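Local atomic coordinates of K Homology domain-containing protein (Pyrococcus horikoshii, PDB entry 2E3U), a protein that probably binds RNA through its two KH domains and is regarded as a Dim2p-type factor in the processing of pre-ribosomal RNA. Residues G101-L112 with S161-I172. Sequence-based numbering, arbitrary orientation.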
loop_
_atom_site.group_PDB
_atom_site.type_symbol
_atom_site.label_atom_id
_atom_site.label_comp_id
_atom_site.label_asym_id
_atom_site.label_seq_id
_atom_site.Cartn_x
_atom_site.Cartn_y
_atom_site.Cartn_z
ATOM N N GLY A 101 -4.532 5.026 2.342
ATOM C CA GLY A 101 -4.917 5.968 1.330
ATOM C C GLY A 101 -4.918 5.419 -0.066
ATOM O O GLY A 101 -5.754 5.840 -0.879
ATOM N N ARG A 102 -4.002 4.494 -0.360
ATOM C CA ARG A 102 -3.928 3.857 -1.678
ATOM C C ARG A 102 -4.736 2.542 -1.786
ATOM O O ARG A 102 -4.454 1.650 -2.618
ATOM C CB ARG A 102 -2.455 3.640 -2.048
ATOM C CG ARG A 102 -1.706 4.927 -2.337
ATOM C CD ARG A 102 -2.159 5.498 -3.686
ATOM N NE ARG A 102 -3.211 6.494 -3.591
ATOM C CZ ARG A 102 -4.145 6.708 -4.520
ATOM N NH1 ARG A 102 -4.223 5.954 -5.618
ATOM N NH2 ARG A 102 -5.036 7.668 -4.329
ATOM N N GLY A 103 -5.693 2.389 -0.885
ATOM C CA GLY A 103 -6.640 1.301 -1.011
ATOM C C GLY A 103 -6.438 0.051 -0.183
ATOM O O GLY A 103 -7.296 -0.823 -0.248
ATOM N N PHE A 104 -5.344 -0.058 0.587
ATOM C CA PHE A 104 -5.210 -1.185 1.537
ATOM C C PHE A 104 -6.169 -0.995 2.720
ATOM O O PHE A 104 -6.309 0.125 3.225
ATOM C CB PHE A 104 -3.756 -1.325 2.076
ATOM C CG PHE A 104 -2.788 -1.979 1.103
ATOM C CD1 PHE A 104 -1.798 -1.229 0.468
ATOM C CD2 PHE A 104 -2.863 -3.337 0.827
ATOM C CE1 PHE A 104 -0.873 -1.819 -0.409
ATOM C CE2 PHE A 104 -1.986 -3.941 -0.069
ATOM C CZ PHE A 104 -0.977 -3.179 -0.699
ATOM N N SER A 105 -6.801 -2.070 3.188
ATOM C CA SER A 105 -7.483 -2.022 4.482
ATOM C C SER A 105 -6.431 -1.755 5.523
ATOM O O SER A 105 -5.242 -2.006 5.263
ATOM C CB SER A 105 -8.216 -3.339 4.814
ATOM O OG SER A 105 -7.293 -4.351 5.242
ATOM N N PRO A 106 -6.835 -1.222 6.701
ATOM C CA PRO A 106 -5.926 -1.039 7.831
ATOM C C PRO A 106 -5.224 -2.310 8.315
ATOM O O PRO A 106 -4.004 -2.260 8.606
ATOM C CB PRO A 106 -6.840 -0.477 8.908
ATOM C CG PRO A 106 -7.876 0.301 8.103
ATOM C CD PRO A 106 -8.171 -0.660 7.000
ATOM N N GLU A 107 -5.973 -3.422 8.405
ATOM C CA GLU A 107 -5.413 -4.737 8.772
ATOM C C GLU A 107 -4.252 -5.143 7.859
ATOM O O GLU A 107 -3.256 -5.685 8.326
ATOM C CB GLU A 107 -6.491 -5.844 8.743
ATOM C CG GLU A 107 -7.719 -5.579 9.674
ATOM C CD GLU A 107 -7.473 -5.951 11.143
ATOM O OE1 GLU A 107 -6.373 -5.608 11.655
ATOM O OE2 GLU A 107 -8.380 -6.570 11.789
ATOM N N ARG A 108 -4.424 -4.904 6.560
ATOM C CA ARG A 108 -3.432 -5.197 5.514
ATOM C C ARG A 108 -2.266 -4.215 5.510
ATOM O O ARG A 108 -1.124 -4.658 5.421
ATOM C CB ARG A 108 -4.099 -5.282 4.139
ATOM C CG ARG A 108 -5.035 -6.551 4.014
ATOM C CD ARG A 108 -4.798 -7.311 2.713
ATOM N NE ARG A 108 -4.935 -6.492 1.486
ATOM C CZ ARG A 108 -4.403 -6.831 0.306
ATOM N NH1 ARG A 108 -4.587 -6.064 -0.776
ATOM N NH2 ARG A 108 -3.692 -7.949 0.197
ATOM N N ALA A 109 -2.540 -2.900 5.642
ATOM C CA ALA A 109 -1.467 -1.880 5.857
ATOM C C ALA A 109 -0.561 -2.143 7.074
ATOM O O ALA A 109 0.648 -1.855 7.028
ATOM C CB ALA A 109 -2.061 -0.502 5.959
ATOM N N PHE A 110 -1.127 -2.672 8.174
ATOM C CA PHE A 110 -0.324 -2.989 9.383
ATOM C C PHE A 110 0.787 -4.016 9.162
ATOM O O PHE A 110 1.701 -4.133 9.988
ATOM C CB PHE A 110 -1.186 -3.472 10.547
ATOM C CG PHE A 110 -1.882 -2.376 11.308
ATOM C CD1 PHE A 110 -1.198 -1.239 11.715
ATOM C CD2 PHE A 110 -3.214 -2.523 11.676
ATOM C CE1 PHE A 110 -1.840 -0.230 12.424
ATOM C CE2 PHE A 110 -3.885 -1.519 12.407
ATOM C CZ PHE A 110 -3.191 -0.380 12.782
ATOM N N ARG A 111 0.732 -4.754 8.062
ATOM C CA ARG A 111 1.913 -5.508 7.589
ATOM C C ARG A 111 3.211 -4.669 7.627
ATOM O O ARG A 111 4.276 -5.180 7.980
ATOM C CB ARG A 111 1.699 -6.048 6.165
ATOM C CG ARG A 111 2.782 -7.064 5.719
ATOM C CD ARG A 111 2.628 -7.472 4.262
ATOM N NE ARG A 111 3.822 -8.218 3.875
ATOM C CZ ARG A 111 3.887 -9.152 2.929
ATOM N NH1 ARG A 111 5.051 -9.734 2.735
ATOM N NH2 ARG A 111 2.802 -9.506 2.194
ATOM N N LEU A 112 3.101 -3.384 7.302
ATOM C CA LEU A 112 4.237 -2.495 7.207
ATOM C C LEU A 112 4.985 -2.323 8.534
ATOM O O LEU A 112 6.122 -1.852 8.527
ATOM C CB LEU A 112 3.819 -1.131 6.687
ATOM C CG LEU A 112 3.573 -1.064 5.183
ATOM C CD1 LEU A 112 2.685 0.149 4.947
ATOM C CD2 LEU A 112 4.894 -0.923 4.472
ATOM N N SER A 161 1.819 -8.001 -0.694
ATOM C CA SER A 161 0.423 -7.590 -0.698
ATOM C C SER A 161 0.285 -6.530 -1.786
ATOM O O SER A 161 1.184 -5.709 -1.961
ATOM C CB SER A 161 0.048 -6.992 0.657
ATOM O OG SER A 161 0.132 -7.921 1.728
ATOM N N VAL A 162 -0.849 -6.523 -2.482
ATOM C CA VAL A 162 -1.056 -5.658 -3.664
ATOM C C VAL A 162 -2.407 -4.974 -3.632
ATOM O O VAL A 162 -3.404 -5.619 -3.455
ATOM C CB VAL A 162 -0.996 -6.460 -4.981
ATOM C CG1 VAL A 162 -1.384 -5.558 -6.184
ATOM C CG2 VAL A 162 0.420 -7.100 -5.167
ATOM N N SER A 163 -2.422 -3.663 -3.825
ATOM C CA SER A 163 -3.668 -2.899 -3.861
ATOM C C SER A 163 -3.747 -2.074 -5.166
ATOM O O SER A 163 -2.883 -1.232 -5.444
ATOM C CB SER A 163 -3.736 -1.964 -2.639
ATOM O OG SER A 163 -4.838 -1.103 -2.754
ATOM N N VAL A 164 -4.756 -2.372 -5.978
ATOM C CA VAL A 164 -5.015 -1.640 -7.200
ATOM C C VAL A 164 -6.170 -0.675 -6.891
ATOM O O VAL A 164 -7.257 -1.073 -6.501
ATOM C CB VAL A 164 -5.305 -2.612 -8.371
ATOM C CG1 VAL A 164 -5.383 -1.873 -9.710
ATOM C CG2 VAL A 164 -4.210 -3.676 -8.448
ATOM N N TYR A 165 -5.915 0.606 -7.038
ATOM C CA TYR A 165 -6.838 1.608 -6.548
ATOM C C TYR A 165 -6.632 2.881 -7.364
ATOM O O TYR A 165 -5.532 3.422 -7.410
ATOM C CB TYR A 165 -6.618 1.863 -5.032
ATOM C CG TYR A 165 -7.635 2.796 -4.424
ATOM C CD1 TYR A 165 -7.356 4.154 -4.277
ATOM C CD2 TYR A 165 -8.903 2.334 -4.041
ATOM C CE1 TYR A 165 -8.305 5.037 -3.759
ATOM C CE2 TYR A 165 -9.860 3.205 -3.504
ATOM C CZ TYR A 165 -9.550 4.561 -3.365
ATOM O OH TYR A 165 -10.476 5.447 -2.824
ATOM N N GLY A 166 -7.696 3.331 -8.031
ATOM C CA GLY A 166 -7.647 4.516 -8.875
ATOM C C GLY A 166 -6.494 4.446 -9.858
ATOM O O GLY A 166 -6.416 3.525 -10.687
ATOM N N LYS A 167 -5.584 5.407 -9.732
ATOM C CA LYS A 167 -4.495 5.589 -10.674
ATOM C C LYS A 167 -3.186 4.919 -10.236
ATOM O O LYS A 167 -2.145 5.120 -10.863
ATOM C CB LYS A 167 -4.292 7.096 -10.956
ATOM C CG LYS A 167 -5.478 7.757 -11.681
ATOM C CD LYS A 167 -5.175 9.186 -12.119
ATOM C CE LYS A 167 -4.470 9.223 -13.489
ATOM N NZ LYS A 167 -4.411 10.611 -14.055
ATOM N N THR A 168 -3.236 4.119 -9.177
ATOM C CA THR A 168 -2.018 3.484 -8.654
ATOM C C THR A 168 -2.199 2.007 -8.430
ATOM O O THR A 168 -3.318 1.518 -8.337
ATOM C CB THR A 168 -1.562 4.077 -7.309
ATOM O OG1 THR A 168 -2.569 3.840 -6.312
ATOM C CG2 THR A 168 -1.254 5.599 -7.408
ATOM N N VAL A 169 -1.066 1.307 -8.336
ATOM C CA VAL A 169 -0.977 -0.004 -7.717
ATOM C C VAL A 169 -0.027 0.212 -6.568
ATOM O O VAL A 169 0.969 0.902 -6.735
ATOM C CB VAL A 169 -0.342 -1.102 -8.645
ATOM C CG1 VAL A 169 -0.592 -2.508 -8.098
ATOM C CG2 VAL A 169 -0.901 -1.017 -9.996
ATOM N N ALA A 170 -0.315 -0.372 -5.405
ATOM C CA ALA A 170 0.581 -0.242 -4.243
ATOM C C ALA A 170 0.975 -1.639 -3.747
ATOM O O ALA A 170 0.162 -2.543 -3.772
ATOM C CB ALA A 170 -0.065 0.572 -3.128
ATOM N N ILE A 171 2.223 -1.793 -3.316
ATOM C CA ILE A 171 2.799 -3.079 -2.979
ATOM C C ILE A 171 3.447 -2.988 -1.607
ATOM O O ILE A 171 4.059 -1.976 -1.275
ATOM C CB ILE A 171 3.841 -3.544 -4.026
ATOM C CG1 ILE A 171 3.301 -3.339 -5.454
ATOM C CG2 ILE A 171 4.218 -5.019 -3.780
ATOM C CD1 ILE A 171 4.305 -3.674 -6.616
ATOM N N ILE A 172 3.254 -4.029 -0.795
ATOM C CA ILE A 172 3.867 -4.142 0.531
ATOM C C ILE A 172 4.582 -5.461 0.594
ATOM O O ILE A 172 4.003 -6.488 0.281
ATOM C CB ILE A 172 2.837 -4.065 1.706
ATOM C CG1 ILE A 172 2.178 -2.688 1.764
ATOM C CG2 ILE A 172 3.550 -4.332 3.021
ATOM C CD1 ILE A 172 0.899 -2.639 2.633
HETATM O O HOH W 1 -3.202 1.519 -4.753
HETATM O O HOH W 2 -0.821 -6.920 3.802
#
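F104 lies between S163 and I172, and shows how one ring can pin a loop to a β-hairpin. S163 CB stands 3.5 Å from the ring centroid over one face and I172 CD1 3.7 Å over the other, both as CH-π contacts. CZ points into the hairpin, toward the backbone where S163 and A170 pair, while CE1 meets the A170 methyl.

Beyond this sandwich, polar groups tie the loop down. With its OG anti to the backbone N (chi1 172°), S163 turns its hydroxyl to donate to the R102 carbonyl, OG to O 2.8 Å. A water donates to S163 O and accepts from T168 OG1; it also sits close to R102 O, though that leg is short enough to be doubtful. The R102 chain bends at chi2 and chi3, bringing NH1 to T168 OG1 at 2.8 Å in a nearly straight bond (169°) within the guanidinium plane; the Y165 ring, its plane turned 70° from that group, takes G103 CA over one face.

At the other end, R108 NH1 donates a hydrogen bond to V162 O, coming from above the carbonyl plane, while NH2 forms a salt bridge with E155. R111 extends alongside I172, its CD 3.5 Å from I172 CG2; NH2 donates to S161 OG (3.1 Å) and also to the G159 carbonyl, while NE is salt-bridged to E117. Were R111 an alanine, E117 would probably lose its salt-bridge partner and S161 OG its donor, with I172 CG2 covered less on that flank.

G103, the C′ residue of the Schellman motif that closes helix 87-101, lies in the connection that follows, and S105 N-caps the next short helix. The contact thus packs the linker between two KH modules against the β2-β3 hairpin of the second, a type I KH fold.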